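Side-chain contacts in catechol O-methyltransferase (Mycobacterium tuberculosis, PDB 6JCL), which transfers a methyl group from S-adenosyl-L-methionine to a hydroxyl of catechol-like compounds, with the help of a divalent metal cation: residues Ile138-Asp141 with Ala147-Gln150; Trp151-Ala156 with Ala160-Asp165. All coordinates share one frame; numbering follows the deposited sequence.

Contact 1. Residues Ile138-Asp141 with Ala147-Gln150; sequences IDAD and AYIQ. With SR (strontium ion), chain J; SAH (S-adenosyl-L-homocysteine), chain I.
With CG set between its backbone N and carbonyl carbon (chi1 50°), Asp-141 holds its carboxylate against the ring edge of Tyr-148, whose own CG stands anti to the carbonyl carbon (chi1 -62°) and carries the ring off the helix toward the loop. Both residues belong to the Rossmann-like fold of class I methyltransferases, where the loop after strand 133-138 runs alongside S-adenosylhomocysteine and leads into helix 145-155. Tyr-148 OH donates to Asp-141 OD1 at 2.6 Å, using the syn lone pair of that oxygen. OD1 lies in the ring plane at its edge, although the carboxylate is turned 58° from the ring. The other oxygen, OD2, accepts from Asn-144, so the carboxylate is held at both ends beside the adenine. Ala-140 CB packs on Tyr-148 CE2 at 4.0 Å and also meets the adenosyl group.

At the end of its strand, Ile-138 divides its branches. Ile-138 CG2 lies 3.9 Å from Tyr-148 CB near the ring plane, while Ile-138 CD1 reaches Ile-149 CG1 at 3.5 Å, the two isoleucine side chains crossing at about a right angle. The Asp-139 side chain starts away from the helix, and its carboxylate binds the metal at the divalent-cation site, filled by strontium in this crystal and completed by Asp-165, Asn-166 and a water. Asp-139 OD1 and OD2 chelate the ion at 2.5 and 2.6 Å. Asp-139 OD2 also accepts a hydrogen bond from the S-adenosylhomocysteine N at 2.9 Å.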
loop_
_atom_site.group_PDB
_atom_site.type_symbol
_atom_site.label_atom_id
_atom_site.label_comp_id
_atom_site.label_asym_id
_atom_site.label_seq_id
_atom_site.Cartn_x
_atom_site.Cartn_y
_atom_site.Cartn_z
ATOM N N ILE A 138 -5.562 0.982 12.483
ATOM C CA ILE A 138 -5.800 1.924 13.571
ATOM C C ILE A 138 -6.506 3.141 12.988
ATOM O O ILE A 138 -5.923 3.898 12.196
ATOM C CB ILE A 138 -4.494 2.305 14.284
ATOM C CG1 ILE A 138 -3.829 1.037 14.853
ATOM C CG2 ILE A 138 -4.767 3.334 15.402
ATOM C CD1 ILE A 138 -2.562 1.293 15.673
ATOM N N ASP A 139 -7.762 3.342 13.375
ATOM C CA ASP A 139 -8.579 4.382 12.754
ATOM C C ASP A 139 -9.661 4.867 13.723
ATOM O O ASP A 139 -10.842 4.950 13.377
ATOM C CB ASP A 139 -9.201 3.874 11.450
ATOM C CG ASP A 139 -9.808 5.009 10.618
ATOM O OD1 ASP A 139 -9.335 6.167 10.787
ATOM O OD2 ASP A 139 -10.753 4.754 9.822
ATOM N N ALA A 140 -9.266 5.226 14.947
ATOM C CA ALA A 140 -10.247 5.630 15.956
ATOM C C ALA A 140 -10.010 7.074 16.401
ATOM O O ALA A 140 -9.899 7.958 15.540
ATOM C CB ALA A 140 -10.232 4.640 17.130
ATOM N N ASP A 141 -9.931 7.340 17.715
ATOM C CA ASP A 141 -9.643 8.695 18.212
ATOM C C ASP A 141 -8.153 8.988 18.054
ATOM O O ASP A 141 -7.309 8.222 18.540
ATOM C CB ASP A 141 -10.087 8.868 19.665
ATOM C CG ASP A 141 -9.586 7.763 20.584
ATOM O OD1 ASP A 141 -9.554 6.590 20.160
ATOM O OD2 ASP A 141 -9.248 8.075 21.741
ATOM N N ALA A 147 -0.881 5.286 21.814
ATOM C CA ALA A 147 -1.246 4.194 22.723
ATOM C C ALA A 147 -1.709 2.952 21.958
ATOM O O ALA A 147 -1.341 1.817 22.318
ATOM C CB ALA A 147 -2.347 4.648 23.673
ATOM N N TYR A 148 -2.523 3.142 20.908
ATOM C CA TYR A 148 -3.017 1.992 20.152
ATOM C C TYR A 148 -1.884 1.288 19.419
ATOM O O TYR A 148 -1.897 0.057 19.279
ATOM C CB TYR A 148 -4.111 2.418 19.162
ATOM C CG TYR A 148 -5.324 3.002 19.838
ATOM C CD1 TYR A 148 -5.667 2.632 21.136
ATOM C CD2 TYR A 148 -6.128 3.919 19.174
ATOM C CE1 TYR A 148 -6.775 3.178 21.764
ATOM C CE2 TYR A 148 -7.230 4.472 19.789
ATOM C CZ TYR A 148 -7.560 4.089 21.074
ATOM O OH TYR A 148 -8.655 4.651 21.685
ATOM N N ILE A 149 -0.896 2.049 18.941
ATOM C CA ILE A 149 0.255 1.433 18.282
ATOM C C ILE A 149 1.058 0.611 19.288
ATOM O O ILE A 149 1.486 -0.514 18.992
ATOM C CB ILE A 149 1.125 2.503 17.593
ATOM C CG1 ILE A 149 0.391 3.096 16.395
ATOM C CG2 ILE A 149 2.484 1.900 17.154
ATOM C CD1 ILE A 149 0.952 4.462 15.986
ATOM N N GLN A 150 1.242 1.137 20.506
ATOM C CA GLN A 150 1.923 0.364 21.544
ATOM C C GLN A 150 1.170 -0.929 21.855
ATOM O O GLN A 150 1.787 -1.994 21.994
ATOM C CB GLN A 150 2.100 1.228 22.795
ATOM C CG GLN A 150 3.180 2.299 22.610
ATOM C CD GLN A 150 3.176 3.373 23.691
ATOM O OE1 GLN A 150 2.143 3.667 24.300
ATOM N NE2 GLN A 150 4.339 3.962 23.936
HETATM SR SR SR J . -10.420 7.145 8.787
HETATM N N SAH I . -12.718 2.608 10.114
HETATM C CA SAH I . -14.029 3.141 9.711
HETATM C CB SAH I . -14.164 4.586 10.181
HETATM C CG SAH I . -13.881 4.795 11.667
HETATM S SD SAH I . -14.413 6.456 12.158
HETATM C C SAH I . -14.219 3.055 8.203
HETATM O O SAH I . -15.244 2.582 7.696
HETATM O OXT SAH I . -13.309 3.434 7.476
HETATM C "C5'" SAH I . -13.739 6.417 13.837
HETATM C "C4'" SAH I . -14.545 5.547 14.804
HETATM O "O4'" SAH I . -13.804 5.444 16.004
HETATM C "C3'" SAH I . -15.907 6.124 15.212
HETATM O "O3'" SAH I . -16.908 5.132 14.981
HETATM C "C2'" SAH I . -15.783 6.419 16.698
HETATM O "O2'" SAH I . -16.999 6.296 17.426
HETATM C "C1'" SAH I . -14.686 5.432 17.106
HETATM N N9 SAH I . -13.968 5.768 18.346
HETATM C C8 SAH I . -13.600 7.027 18.775
HETATM N N7 SAH I . -12.957 6.880 19.955
HETATM C C5 SAH I . -12.907 5.558 20.262
HETATM C C6 SAH I . -12.378 4.879 21.359
HETATM N N6 SAH I . -11.777 5.527 22.363
HETATM N N1 SAH I . -12.478 3.508 21.386
HETATM C C2 SAH I . -13.120 2.820 20.366
HETATM N N3 SAH I . -13.656 3.494 19.289
HETATM C C4 SAH I . -13.541 4.853 19.255
HETATM O O HOH W 1 -12.202 6.076 7.318
#

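Contact 2. Residues Trp151-Ala156 with Ala160-Asp165; sequences WAIRLA and AVIVVD. With SR (strontium ion), chain J.
The last turn of helix 145-155 lies over the start of strand 160-165, and the backbones draw together toward the short connection that joins them: CA of Ala-152 is 7.4 Å from CA of Ile-162, whereas CA of Ala-156 is 6.0 Å from CA of Ala-160. No hydrogen bond crosses between the segments. Ala-156 is the first residue to leave helical geometry, and its CB meets Ala-160 CB at 3.6 Å, two methyls that allow the close approach beside the connection. One helical turn before Ala-156, Ala-152 faces Ile-162, whose CG1 is anti to its carbonyl carbon (chi1 -62°) and whose extended end (chi2 169°) delivers CD1 to the helix.

This is the helix-to-strand half of a beta-alpha-beta crossover in the Rossmann-like fold, since strand 133-138 precedes the helix and lies parallel to strand 160-165. The Ile-162 CD1 methyl touches Ala-152 CB at 3.7 Å and also Ile-153 CG1 at 4.1 Å, with the Ile-153 side chain crossing at about a right angle. Leu-198 also packs on both isoleucines. Val-161 points away from the helix and packs on Ala-58 of the second subunit. At the far end of the segment, Asp-165 OD2 binds the strontium ion at 2.5 Å.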
loop_
_atom_site.group_PDB
_atom_site.type_symbol
_atom_site.label_atom_id
_atom_site.label_comp_id
_atom_site.label_asym_id
_atom_site.label_seq_id
_atom_site.Cartn_x
_atom_site.Cartn_y
_atom_site.Cartn_z
ATOM N N TRP A 151 -0.164 -0.866 21.936
ATOM C CA TRP A 151 -0.948 -2.084 22.140
ATOM C C TRP A 151 -0.821 -3.015 20.942
ATOM O O TRP A 151 -0.741 -4.238 21.110
ATOM C CB TRP A 151 -2.427 -1.742 22.385
ATOM C CG TRP A 151 -2.749 -1.594 23.845
ATOM C CD1 TRP A 151 -3.068 -0.440 24.505
ATOM C CD2 TRP A 151 -2.745 -2.632 24.829
ATOM N NE1 TRP A 151 -3.267 -0.700 25.838
ATOM C CE2 TRP A 151 -3.078 -2.038 26.064
ATOM C CE3 TRP A 151 -2.504 -4.006 24.785
ATOM C CZ2 TRP A 151 -3.177 -2.771 27.244
ATOM C CZ3 TRP A 151 -2.593 -4.734 25.961
ATOM C CH2 TRP A 151 -2.928 -4.113 27.174
ATOM N N ALA A 152 -0.818 -2.453 19.728
ATOM C CA ALA A 152 -0.694 -3.279 18.523
ATOM C C ALA A 152 0.596 -4.082 18.544
ATOM O O ALA A 152 0.604 -5.275 18.232
ATOM C CB ALA A 152 -0.772 -2.399 17.270
ATOM N N ILE A 153 1.704 -3.443 18.903
ATOM C CA ILE A 153 2.973 -4.155 19.002
ATOM C C ILE A 153 2.879 -5.279 20.021
ATOM O O ILE A 153 3.324 -6.404 19.765
ATOM C CB ILE A 153 4.095 -3.163 19.344
ATOM C CG1 ILE A 153 4.303 -2.203 18.166
ATOM C CG2 ILE A 153 5.380 -3.895 19.756
ATOM C CD1 ILE A 153 5.217 -1.047 18.505
ATOM N N ARG A 154 2.278 -5.002 21.184
ATOM C CA ARG A 154 2.166 -6.034 22.212
ATOM C C ARG A 154 1.299 -7.203 21.750
ATOM O O ARG A 154 1.584 -8.362 22.076
ATOM C CB ARG A 154 1.619 -5.419 23.505
ATOM C CG ARG A 154 1.290 -6.450 24.578
ATOM C CD ARG A 154 0.882 -5.791 25.889
ATOM N NE ARG A 154 0.810 -6.763 26.978
ATOM C CZ ARG A 154 0.651 -6.439 28.258
ATOM N NH1 ARG A 154 0.545 -5.164 28.610
ATOM N NH2 ARG A 154 0.595 -7.387 29.186
ATOM N N LEU A 155 0.252 -6.933 20.976
ATOM C CA LEU A 155 -0.722 -7.964 20.627
ATOM C C LEU A 155 -0.477 -8.593 19.257
ATOM O O LEU A 155 -1.224 -9.492 18.860
ATOM C CB LEU A 155 -2.142 -7.384 20.674
ATOM C CG LEU A 155 -2.640 -6.839 22.020
ATOM C CD1 LEU A 155 -4.045 -6.271 21.892
ATOM C CD2 LEU A 155 -2.600 -7.909 23.094
ATOM N N ALA A 156 0.547 -8.161 18.530
ATOM C CA ALA A 156 0.786 -8.635 17.173
ATOM C C ALA A 156 1.878 -9.696 17.147
ATOM O O ALA A 156 2.707 -9.791 18.052
ATOM C CB ALA A 156 1.195 -7.482 16.262
ATOM N N ALA A 160 3.955 -8.655 11.758
ATOM C CA ALA A 160 2.616 -8.151 11.503
ATOM C C ALA A 160 2.658 -6.760 10.869
ATOM O O ALA A 160 3.612 -5.988 11.043
ATOM C CB ALA A 160 1.816 -8.075 12.807
ATOM N N VAL A 161 1.577 -6.427 10.171
ATOM C CA VAL A 161 1.428 -5.134 9.506
ATOM C C VAL A 161 0.535 -4.248 10.360
ATOM O O VAL A 161 -0.527 -4.689 10.814
ATOM C CB VAL A 161 0.821 -5.304 8.102
ATOM C CG1 VAL A 161 0.626 -3.948 7.425
ATOM C CG2 VAL A 161 1.706 -6.213 7.240
ATOM N N ILE A 162 0.967 -3.003 10.590
ATOM C CA ILE A 162 0.150 -1.977 11.243
ATOM C C ILE A 162 -0.100 -0.879 10.225
ATOM O O ILE A 162 0.850 -0.360 9.622
ATOM C CB ILE A 162 0.832 -1.395 12.500
ATOM C CG1 ILE A 162 1.056 -2.492 13.549
ATOM C CG2 ILE A 162 -0.042 -0.267 13.098
ATOM C CD1 ILE A 162 1.981 -2.059 14.747
ATOM N N VAL A 163 -1.365 -0.518 10.041
ATOM C CA VAL A 163 -1.746 0.579 9.155
ATOM C C VAL A 163 -2.464 1.625 9.995
ATOM O O VAL A 163 -3.373 1.285 10.764
ATOM C CB VAL A 163 -2.646 0.087 8.006
ATOM C CG1 VAL A 163 -3.140 1.273 7.177
ATOM C CG2 VAL A 163 -1.894 -0.916 7.100
ATOM N N VAL A 164 -2.047 2.887 9.865
ATOM C CA VAL A 164 -2.675 4.001 10.575
ATOM C C VAL A 164 -3.257 4.942 9.522
ATOM O O VAL A 164 -2.532 5.400 8.629
ATOM C CB VAL A 164 -1.687 4.751 11.483
ATOM C CG1 VAL A 164 -2.439 5.818 12.285
ATOM C CG2 VAL A 164 -0.909 3.776 12.415
ATOM N N ASP A 165 -4.555 5.223 9.627
ATOM C CA ASP A 165 -5.235 6.100 8.676
ATOM C C ASP A 165 -5.079 7.579 9.054
ATOM O O ASP A 165 -4.890 7.945 10.223
ATOM C CB ASP A 165 -6.729 5.751 8.614
ATOM C CG ASP A 165 -7.386 6.194 7.310
ATOM O OD1 ASP A 165 -6.661 6.410 6.311
ATOM O OD2 ASP A 165 -8.640 6.321 7.284
HETATM SR SR SR J . -10.420 7.145 8.787
HETATM O O HOH W 1 -12.202 6.076 7.318
#

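In the fold
Strand 133-138 comes first along the chain, and its end and the following loop open contact 1; five residues, the last two in helix 145-155, precede the segment 147-150 that closes it. Contact 2 then starts on the same helix and closes a shorter connection, with three residues between its segments, onto strand 160-165. The two contacts follow one another in series, neither nested nor crossed, and their centres lie about 8 Å apart. Neighbouring strands join them: Ile-138 N lies 2.8 Å from Val-163 O, a probable hydrogen bond, and Ile-138 CD1 packs on Ile-162 CG2. Together they complete a strand-helix-strand unit, with Asp-139 just past one strand and Asp-165 at the end of the segment on the other, both on one metal ion.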